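PDB 5IXP: extracellular solute-binding protein family 1 from Kribbella flavida, which probably binds a solute outside the cell, most likely a sugar or similar small molecule, and delivers it to an ABC transporter. Local coordinates for residues T170-R175 and E358-F363; I179-S184 and L348-G353; V244-A249 and N327-N332. All coordinates share one frame; numbering follows the deposited sequence. Where two conformers were deposited one is given.

Contact 1 of 3, residues T170-R175 and E358-F363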
loop_
_atom_site.group_PDB
_atom_site.type_symbol
_atom_site.label_atom_id
_atom_site.label_comp_id
_atom_site.label_asym_id
_atom_site.label_seq_id
_atom_site.Cartn_x
_atom_site.Cartn_y
_atom_site.Cartn_z
ATOM N N THR A 170 9.398 -6.340 5.753
ATOM C CA THR A 170 10.017 -7.030 4.626
ATOM C C THR A 170 9.110 -8.143 4.110
ATOM O O THR A 170 8.992 -8.354 2.894
ATOM C CB THR A 170 11.385 -7.589 5.033
ATOM O OG1 THR A 170 12.182 -6.546 5.612
ATOM C CG2 THR A 170 12.114 -8.177 3.823
ATOM N N TRP A 171 8.456 -8.857 5.027
ATOM C CA TRP A 171 7.475 -9.873 4.655
ATOM C C TRP A 171 6.334 -9.279 3.848
ATOM O O TRP A 171 5.919 -9.848 2.829
ATOM C CB TRP A 171 6.935 -10.544 5.920
ATOM C CG TRP A 171 5.660 -11.360 5.751
ATOM C CD1 TRP A 171 4.367 -10.912 5.852
ATOM C CD2 TRP A 171 5.576 -12.766 5.496
ATOM N NE1 TRP A 171 3.485 -11.956 5.663
ATOM C CE2 TRP A 171 4.201 -13.104 5.446
ATOM C CE3 TRP A 171 6.527 -13.769 5.291
ATOM C CZ2 TRP A 171 3.759 -14.408 5.200
ATOM C CZ3 TRP A 171 6.084 -15.069 5.051
ATOM C CH2 TRP A 171 4.713 -15.374 5.006
ATOM N N GLU A 172 5.782 -8.155 4.311
ATOM C CA GLU A 172 4.712 -7.508 3.558
ATOM C C GLU A 172 5.161 -7.213 2.136
ATOM O O GLU A 172 4.421 -7.464 1.174
ATOM C CB GLU A 172 4.276 -6.221 4.256
ATOM C CG GLU A 172 3.623 -6.447 5.613
ATOM C CD GLU A 172 2.244 -7.092 5.475
ATOM O OE1 GLU A 172 1.256 -6.365 5.217
ATOM O OE2 GLU A 172 2.151 -8.328 5.584
ATOM N N ALA A 173 6.385 -6.706 1.983
ATOM C CA ALA A 173 6.882 -6.350 0.659
ATOM C C ALA A 173 7.004 -7.578 -0.233
ATOM O O ALA A 173 6.574 -7.554 -1.393
ATOM C CB ALA A 173 8.223 -5.628 0.778
HETATM N N MSE A 174 7.551 -8.669 0.294
HETATM C CA MSE A 174 7.754 -9.866 -0.514
HETATM C C MSE A 174 6.471 -10.645 -0.759
HETATM O O MSE A 174 6.217 -11.090 -1.880
HETATM C CB MSE A 174 8.778 -10.788 0.150
HETATM C CG MSE A 174 10.135 -10.140 0.314
HETATM SE SE MSE A 174 11.341 -11.426 1.139
HETATM C CE MSE A 174 11.321 -12.754 -0.308
ATOM N N ARG A 175 5.670 -10.837 0.292
ATOM C CA ARG A 175 4.494 -11.690 0.151
ATOM C C ARG A 175 3.535 -11.148 -0.894
ATOM O O ARG A 175 2.909 -11.916 -1.636
ATOM C CB ARG A 175 3.757 -11.835 1.476
ATOM C CG ARG A 175 2.775 -12.998 1.417
ATOM C CD ARG A 175 1.739 -12.910 2.489
ATOM N NE ARG A 175 0.734 -11.887 2.222
ATOM C CZ ARG A 175 0.754 -10.665 2.742
ATOM N NH1 ARG A 175 1.744 -10.302 3.544
ATOM N NH2 ARG A 175 -0.217 -9.807 2.466
ATOM N N GLU A 358 -7.037 -11.481 8.095
ATOM C CA GLU A 358 -6.984 -12.253 9.329
ATOM C C GLU A 358 -5.918 -13.335 9.255
ATOM O O GLU A 358 -5.222 -13.592 10.243
ATOM C CB GLU A 358 -8.350 -12.877 9.615
ATOM C CG GLU A 358 -9.435 -11.879 9.985
ATOM C CD GLU A 358 -10.075 -11.183 8.779
ATOM O OE1 GLU A 358 -9.644 -11.390 7.622
ATOM O OE2 GLU A 358 -11.027 -10.413 8.998
ATOM N N ILE A 359 -5.779 -13.983 8.092
ATOM C CA ILE A 359 -4.727 -14.983 7.911
ATOM C C ILE A 359 -3.360 -14.322 7.967
ATOM O O ILE A 359 -2.441 -14.799 8.645
ATOM C CB ILE A 359 -4.922 -15.738 6.582
ATOM C CG1 ILE A 359 -6.220 -16.540 6.586
ATOM C CG2 ILE A 359 -3.707 -16.631 6.267
ATOM C CD1 ILE A 359 -6.568 -17.112 5.206
ATOM N N ASN A 360 -3.194 -13.223 7.228
ATOM C CA ASN A 360 -1.900 -12.556 7.214
ATOM C C ASN A 360 -1.477 -12.124 8.612
ATOM O O ASN A 360 -0.286 -12.156 8.935
ATOM C CB ASN A 360 -1.928 -11.351 6.278
ATOM C CG ASN A 360 -0.549 -10.793 6.045
ATOM O OD1 ASN A 360 0.338 -11.515 5.599
ATOM N ND2 ASN A 360 -0.353 -9.507 6.351
ATOM N N GLN A 361 -2.442 -11.742 9.454
ATOM C CA GLN A 361 -2.125 -11.283 10.803
ATOM C C GLN A 361 -1.452 -12.379 11.623
ATOM O O GLN A 361 -0.529 -12.104 12.399
ATOM C CB GLN A 361 -3.401 -10.793 11.492
ATOM C CG GLN A 361 -3.170 -10.134 12.839
ATOM C CD GLN A 361 -4.445 -9.582 13.458
ATOM O OE1 GLN A 361 -5.253 -8.931 12.789
ATOM N NE2 GLN A 361 -4.633 -9.844 14.745
ATOM N N VAL A 362 -1.893 -13.630 11.472
ATOM C CA VAL A 362 -1.272 -14.698 12.253
ATOM C C VAL A 362 0.148 -14.954 11.756
ATOM O O VAL A 362 1.052 -15.229 12.554
ATOM C CB VAL A 362 -2.130 -15.983 12.274
ATOM C CG1 VAL A 362 -3.616 -15.659 12.366
ATOM C CG2 VAL A 362 -1.825 -16.909 11.115
ATOM N N PHE A 363 0.386 -14.821 10.442
ATOM C CA PHE A 363 1.741 -15.010 9.930
ATOM C C PHE A 363 2.664 -13.885 10.378
ATOM O O PHE A 363 3.819 -14.133 10.745
ATOM C CB PHE A 363 1.738 -15.125 8.404
ATOM C CG PHE A 363 1.365 -16.491 7.903
ATOM C CD1 PHE A 363 2.321 -17.495 7.814
ATOM C CD2 PHE A 363 0.058 -16.777 7.532
ATOM C CE1 PHE A 363 1.988 -18.756 7.358
ATOM C CE2 PHE A 363 -0.287 -18.037 7.073
ATOM C CZ PHE A 363 0.684 -19.031 6.985
#
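Two helices of the periplasmic-binding-protein fold, 167-175 and 356-371, cross here. The axes of segments 170-175 and 358-363 come within 11.9 Å, with 133° between their N-to-C directions. The gap is bridged by Trp171, Glu172 and Arg175 from one helix and Asn360 from the other, and the buried centre is polar. Asn360 carries it. Its CG lies anti to the backbone N (chi1 -169°), which sends the amide straight at the facing helix.

The tight part gathers round the two ends of this amide. OD1 meets the Trp171 indole tip to tip and accepts from NE1 at 3.2 Å, in the ring plane and along a lone pair. It also takes a hydrogen bond from the hydroxyl of Tyr182. At the other end ND2 donates to OE2 of Glu172 at 2.9 Å, on the syn lone pair. The same OE2 receives NH1 of Arg175 at 2.9 Å from above the carboxylate plane, in a salt bridge between residues three apart in sequence. Shared between two donors, this oxygen is likely to keep its negative charge.

The looser part is apolar. The Trp171 six-membered ring and the Phe363 ring are nearly parallel but slid apart, centroids 6.0 Å apart. They touch mainly where CZ2 of Trp171 meets CB of Phe363. Glu172 is partly exposed and marks the side nearer solvent, whereas Trp171, Arg175, Asn360 and Phe363 are buried. The guanidinium of Arg175 turns one face to the amide: its NH1 lies 2.8 Å from OD1 of Asn360, at an angle too poor for a hydrogen bond.

Contact 2 of 3, residues I179-S184 and L348-G353; sequences IQAYYS and LKQHKG
Lys349 opens the contact at its exposed end. Its chain, bent at chi2 and chi3, runs beside Ile179, and its CE lies 4.0 Å from CD1 of Ile179.

At Gln350 the two loops come closest in backbone. Its CA points a C-H at the carbonyl O of Ile179, 3.1 Å away. The extended side chain then lays its amide against the methyl of Ala181, while NE2 bonds the backbone oxygens of Arg175 and Leu178.

His351 joins the loops through water. Its carbonyl O accepts from one water at 2.8 Å, and that water in turn accepts from the backbone N of Ala181 and of Tyr183. A second water links the same O to the N of Tyr182. The backbone N-H groups of all three residues thus reach the O of His351 through water, with no direct hydrogen bond between the loops. The imidazole sets CD2 3.1 Å from the O of Ser184, and NE2 bonds Asp187.

Lys352 turns away, and its NZ bonds Asn176. CA of Gly353 then sits over the face of the Tyr183 ring, 3.3 Å from the centroid, a CH-pi contact almost on the ring normal. A CB on Gly353 would clash with the ring. An alanine in place of Tyr183 has neither this ring face nor the hydroxyl that bonds the N of Arg355, and would probably leave Gly353 less well held.

Loop 348-353 leads into helix 356-371, and loop 179-184 follows helix 167-175. Tyr182 and Tyr183 both pack on Asp356 and Ile359, so the paired loops close over the start of helix 356-371.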
loop_
_atom_site.group_PDB
_atom_site.type_symbol
_atom_site.label_atom_id
_atom_site.label_comp_id
_atom_site.label_asym_id
_atom_site.label_seq_id
_atom_site.Cartn_x
_atom_site.Cartn_y
_atom_site.Cartn_z
ATOM N N ILE A 179 2.528 -14.784 -6.812
ATOM C CA ILE A 179 1.355 -15.037 -7.641
ATOM C C ILE A 179 0.210 -15.568 -6.791
ATOM O O ILE A 179 -0.956 -15.226 -7.011
ATOM C CB ILE A 179 1.703 -16.003 -8.787
ATOM C CG1 ILE A 179 2.538 -15.297 -9.849
ATOM C CG2 ILE A 179 0.439 -16.563 -9.422
ATOM C CD1 ILE A 179 2.735 -16.140 -11.096
ATOM N N GLN A 180 0.513 -16.409 -5.809
ATOM C CA GLN A 180 -0.491 -16.766 -4.825
ATOM C C GLN A 180 0.140 -16.744 -3.446
ATOM O O GLN A 180 1.327 -17.033 -3.275
ATOM C CB GLN A 180 -1.120 -18.136 -5.103
ATOM C CG GLN A 180 -0.265 -19.296 -4.714
ATOM C CD GLN A 180 -0.855 -20.594 -5.181
ATOM O OE1 GLN A 180 -1.721 -20.610 -6.059
ATOM N NE2 GLN A 180 -0.395 -21.697 -4.603
ATOM N N ALA A 181 -0.666 -16.367 -2.466
ATOM C CA ALA A 181 -0.191 -16.358 -1.094
ATOM C C ALA A 181 -1.040 -17.327 -0.288
ATOM O O ALA A 181 -0.649 -18.474 -0.067
ATOM C CB ALA A 181 -0.238 -14.942 -0.506
ATOM N N TYR A 182 -2.223 -16.895 0.115
ATOM C CA TYR A 182 -3.046 -17.722 0.977
ATOM C C TYR A 182 -4.180 -18.425 0.248
ATOM O O TYR A 182 -4.708 -19.414 0.774
ATOM C CB TYR A 182 -3.614 -16.866 2.112
ATOM C CG TYR A 182 -2.543 -16.139 2.885
ATOM C CD1 TYR A 182 -1.445 -16.825 3.416
ATOM C CD2 TYR A 182 -2.611 -14.768 3.078
ATOM C CE1 TYR A 182 -0.457 -16.157 4.129
ATOM C CE2 TYR A 182 -1.627 -14.091 3.791
ATOM C CZ TYR A 182 -0.555 -14.785 4.314
ATOM O OH TYR A 182 0.414 -14.107 5.026
ATOM N N TYR A 183 -4.559 -17.959 -0.943
ATOM C CA TYR A 183 -5.765 -18.442 -1.595
ATOM C C TYR A 183 -5.503 -18.843 -3.035
ATOM O O TYR A 183 -4.704 -18.223 -3.742
ATOM C CB TYR A 183 -6.869 -17.383 -1.585
ATOM C CG TYR A 183 -7.542 -17.183 -0.249
ATOM C CD1 TYR A 183 -8.641 -17.947 0.114
ATOM C CD2 TYR A 183 -7.079 -16.225 0.649
ATOM C CE1 TYR A 183 -9.269 -17.760 1.333
ATOM C CE2 TYR A 183 -7.699 -16.028 1.872
ATOM C CZ TYR A 183 -8.797 -16.797 2.208
ATOM O OH TYR A 183 -9.425 -16.606 3.420
ATOM N N SER A 184 -6.207 -19.886 -3.464
ATOM C CA SER A 184 -6.396 -20.128 -4.882
ATOM C C SER A 184 -7.398 -19.124 -5.449
ATOM O O SER A 184 -8.073 -18.393 -4.718
ATOM C CB SER A 184 -6.906 -21.544 -5.126
ATOM O OG SER A 184 -8.304 -21.612 -4.880
ATOM N N LEU A 348 0.513 -7.136 -9.987
ATOM C CA LEU A 348 -0.307 -7.797 -8.982
ATOM C C LEU A 348 -1.077 -8.914 -9.665
ATOM O O LEU A 348 -1.884 -8.654 -10.562
ATOM C CB LEU A 348 -1.286 -6.828 -8.318
ATOM C CG LEU A 348 -0.763 -5.711 -7.413
ATOM C CD1 LEU A 348 -1.935 -5.031 -6.722
ATOM C CD2 LEU A 348 0.223 -6.250 -6.390
ATOM N N LYS A 349 -0.823 -10.153 -9.251
ATOM C CA LYS A 349 -1.572 -11.287 -9.773
ATOM C C LYS A 349 -2.123 -12.154 -8.653
ATOM O O LYS A 349 -2.713 -13.204 -8.930
ATOM C CB LYS A 349 -0.707 -12.133 -10.718
ATOM C CG LYS A 349 0.081 -11.318 -11.751
ATOM C CD LYS A 349 0.262 -12.055 -13.079
ATOM C CE LYS A 349 0.285 -13.565 -12.895
ATOM N NZ LYS A 349 0.052 -14.284 -14.182
ATOM N N GLN A 350 -1.956 -11.733 -7.404
ATOM C CA GLN A 350 -2.335 -12.518 -6.240
ATOM C C GLN A 350 -3.802 -12.283 -5.895
ATOM O O GLN A 350 -4.224 -11.139 -5.695
ATOM C CB GLN A 350 -1.427 -12.139 -5.074
ATOM C CG GLN A 350 -1.813 -12.654 -3.741
ATOM C CD GLN A 350 -0.829 -12.189 -2.698
ATOM O OE1 GLN A 350 -1.209 -11.793 -1.596
ATOM N NE2 GLN A 350 0.456 -12.215 -3.049
ATOM N N HIS A 351 -4.574 -13.363 -5.818
ATOM C CA HIS A 351 -5.953 -13.264 -5.366
ATOM C C HIS A 351 -5.997 -13.164 -3.846
ATOM O O HIS A 351 -5.280 -13.881 -3.143
ATOM C CB HIS A 351 -6.755 -14.473 -5.841
ATOM C CG HIS A 351 -8.163 -14.489 -5.343
ATOM N ND1 HIS A 351 -9.068 -13.494 -5.643
ATOM C CD2 HIS A 351 -8.816 -15.366 -4.546
ATOM C CE1 HIS A 351 -10.221 -13.761 -5.058
ATOM N NE2 HIS A 351 -10.096 -14.892 -4.386
ATOM N N LYS A 352 -6.831 -12.260 -3.339
ATOM C CA LYS A 352 -7.037 -12.096 -1.903
ATOM C C LYS A 352 -8.403 -12.661 -1.544
ATOM O O LYS A 352 -9.426 -12.137 -1.993
ATOM C CB LYS A 352 -6.959 -10.626 -1.489
ATOM C CG LYS A 352 -5.804 -9.843 -2.079
ATOM C CD LYS A 352 -4.599 -9.888 -1.184
ATOM C CE LYS A 352 -3.514 -8.952 -1.700
ATOM N NZ LYS A 352 -2.404 -8.843 -0.736
ATOM N N GLY A 353 -8.423 -13.702 -0.721
ATOM C CA GLY A 353 -9.661 -14.345 -0.344
ATOM C C GLY A 353 -10.364 -13.689 0.830
ATOM O O GLY A 353 -9.910 -12.680 1.375
HETATM O O HOH W 1 -3.351 -15.844 -3.020
HETATM O O HOH W 2 -3.750 -14.472 -0.503
#

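Contact 3 of 3, residues V244-A249 and N327-N332; sequences VIADNA and NPYFNN
Tyr329 reaches from the loop before helix 335-344 onto helix 241-249, within the solute-binding-protein fold. Its CG lies anti to the backbone N (chi1 -170°), which carries the ring out from the loop to the helix surface.

From CB the chain passes to CG, and CG of Tyr329 lies 3.8 Å from CB of Ala246. CD2 of Tyr329 is the nearest ring atom, 3.7 Å from CB of Ala246. CD1 and CE1 are only a little farther from it. The methyl thus stands over the ring centre, its CB 3.6 Å from the centroid and 10° off the normal. This is a CH-pi contact with the face. Further out, CE2 and CZ meet CA of Ala246 as well, so the ring lies against the helix backbone. At the tip, OH passes 3.4 Å from CB of Ala249 and gives its hydrogen bond to the O of Gly250, just beyond the helix.

Phe330 extends the apolar patch. Its CZ meets CG2 of Ile245 at 3.7 Å, with the two side chains crossing at about a right angle. The ring also meets that of Trp257 on strand 257-260, and Trp257 packs on Ile245, Ala249 and Tyr329 too.

The loop holds its own shape. OD1 of Asn327 accepts from the backbone N of Phe330 at 3.0 Å in an Asx motif, and Phe330 is the centre of an inverse gamma turn. The turn presents Tyr329 and Phe330, consecutive in sequence, to the same helix.

No hydrogen bond joins the two segments themselves. One small methyl, that of Ala246, against the Tyr329 ring lets the loop lie close. The contact therefore rests on shape and CH-pi attraction, while the hydroxyl of Tyr329 is satisfied just beyond the segment.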
loop_
_atom_site.group_PDB
_atom_site.type_symbol
_atom_site.label_atom_id
_atom_site.label_comp_id
_atom_site.label_asym_id
_atom_site.label_seq_id
_atom_site.Cartn_x
_atom_site.Cartn_y
_atom_site.Cartn_z
ATOM N N VAL A 244 6.738 10.669 6.057
ATOM C CA VAL A 244 6.838 10.082 7.388
ATOM C C VAL A 244 8.298 9.997 7.819
ATOM O O VAL A 244 8.653 10.354 8.950
ATOM C CB VAL A 244 6.161 8.702 7.411
ATOM C CG1 VAL A 244 6.405 8.002 8.734
ATOM C CG2 VAL A 244 4.670 8.839 7.134
ATOM N N ILE A 245 9.162 9.522 6.917
ATOM C CA ILE A 245 10.584 9.386 7.232
ATOM C C ILE A 245 11.174 10.748 7.560
ATOM O O ILE A 245 11.880 10.917 8.563
ATOM C CB ILE A 245 11.334 8.718 6.061
ATOM C CG1 ILE A 245 10.883 7.266 5.897
ATOM C CG2 ILE A 245 12.857 8.797 6.263
ATOM C CD1 ILE A 245 11.357 6.604 4.613
ATOM N N ALA A 246 10.880 11.743 6.720
ATOM C CA ALA A 246 11.457 13.066 6.913
ATOM C C ALA A 246 10.982 13.684 8.221
ATOM O O ALA A 246 11.765 14.325 8.926
ATOM C CB ALA A 246 11.120 13.967 5.726
ATOM N N ASP A 247 9.703 13.487 8.568
ATOM C CA ASP A 247 9.196 13.976 9.849
ATOM C C ASP A 247 9.894 13.291 11.019
ATOM O O ASP A 247 10.337 13.951 11.967
ATOM C CB ASP A 247 7.684 13.764 9.937
ATOM C CG ASP A 247 6.895 14.777 9.119
ATOM O OD1 ASP A 247 7.429 15.871 8.831
ATOM O OD2 ASP A 247 5.731 14.485 8.778
ATOM N N ASN A 248 10.001 11.963 10.970
ATOM C CA ASN A 248 10.572 11.226 12.096
ATOM C C ASN A 248 12.071 11.473 12.226
ATOM O O ASN A 248 12.590 11.625 13.342
ATOM C CB ASN A 248 10.292 9.732 11.934
ATOM C CG ASN A 248 8.831 9.383 12.137
ATOM O OD1 ASN A 248 8.028 10.224 12.541
ATOM N ND2 ASN A 248 8.476 8.131 11.859
ATOM N N ALA A 249 12.791 11.504 11.102
ATOM C CA ALA A 249 14.232 11.712 11.171
ATOM C C ALA A 249 14.585 13.167 11.451
ATOM O O ALA A 249 15.607 13.439 12.094
ATOM C CB ALA A 249 14.895 11.245 9.877
ATOM N N ASN A 327 12.172 15.940 -4.423
ATOM C CA ASN A 327 12.092 15.937 -2.965
ATOM C C ASN A 327 13.405 16.445 -2.387
ATOM O O ASN A 327 14.378 15.679 -2.292
ATOM C CB ASN A 327 11.775 14.535 -2.438
ATOM C CG ASN A 327 11.506 14.518 -0.933
ATOM O OD1 ASN A 327 12.294 15.045 -0.140
ATOM N ND2 ASN A 327 10.383 13.909 -0.534
ATOM N N PRO A 328 13.481 17.714 -1.973
ATOM C CA PRO A 328 14.761 18.240 -1.460
ATOM C C PRO A 328 15.320 17.465 -0.275
ATOM O O PRO A 328 16.541 17.274 -0.192
ATOM C CB PRO A 328 14.406 19.683 -1.077
ATOM C CG PRO A 328 13.185 20.000 -1.873
ATOM C CD PRO A 328 12.417 18.733 -1.957
ATOM N N TYR A 329 14.467 17.016 0.648
ATOM C CA TYR A 329 14.964 16.286 1.812
ATOM C C TYR A 329 15.705 15.022 1.397
ATOM O O TYR A 329 16.755 14.696 1.964
ATOM C CB TYR A 329 13.809 15.938 2.750
ATOM C CG TYR A 329 14.239 15.389 4.094
ATOM C CD1 TYR A 329 14.379 16.231 5.189
ATOM C CD2 TYR A 329 14.490 14.030 4.275
ATOM C CE1 TYR A 329 14.763 15.745 6.424
ATOM C CE2 TYR A 329 14.870 13.529 5.514
ATOM C CZ TYR A 329 15.006 14.397 6.585
ATOM O OH TYR A 329 15.379 13.926 7.820
ATOM N N PHE A 330 15.178 14.301 0.405
ATOM C CA PHE A 330 15.800 13.069 -0.077
ATOM C C PHE A 330 16.796 13.363 -1.202
ATOM O O PHE A 330 16.705 12.839 -2.314
ATOM C CB PHE A 330 14.727 12.078 -0.520
ATOM C CG PHE A 330 14.057 11.385 0.621
ATOM C CD1 PHE A 330 13.059 12.019 1.343
ATOM C CD2 PHE A 330 14.453 10.111 1.001
ATOM C CE1 PHE A 330 12.451 11.389 2.414
ATOM C CE2 PHE A 330 13.850 9.474 2.070
ATOM C CZ PHE A 330 12.850 10.120 2.783
ATOM N N ASN A 331 17.764 14.228 -0.882
ATOM C CA ASN A 331 18.880 14.545 -1.781
ATOM C C ASN A 331 18.383 15.022 -3.146
ATOM O O ASN A 331 18.958 14.701 -4.188
ATOM C CB ASN A 331 19.821 13.340 -1.930
ATOM C CG ASN A 331 21.141 13.703 -2.605
ATOM O OD1 ASN A 331 21.675 14.789 -2.395
ATOM N ND2 ASN A 331 21.662 12.798 -3.425
ATOM N N ASN A 332 17.291 15.794 -3.142
ATOM C CA ASN A 332 16.717 16.336 -4.374
ATOM C C ASN A 332 16.377 15.227 -5.363
ATOM O O ASN A 332 16.550 15.383 -6.571
ATOM C CB ASN A 332 17.651 17.358 -5.028
ATOM C CG ASN A 332 17.713 18.651 -4.267
ATOM O OD1 ASN A 332 16.685 19.248 -3.956
ATOM N ND2 ASN A 332 18.920 19.097 -3.961
#

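Contacts 1 and 2 form one continuous region, with centres 12 Å apart. Tyr182, from loop 179-184, joins them: its OH lies 2.7 Å from OD1 of Asn360, the length of their hydrogen bond. Along the chain, contact 2 is nested inside the loop closed by contact 1, and contact 3 inside both. In space contact 3 is separate. Its centre is 27 Å from that of contact 1 and 34 Å from that of contact 2, which lies on the opposite side of the chain's centre. None of the three contacts can be tied to the solute-binding site from their geometry alone.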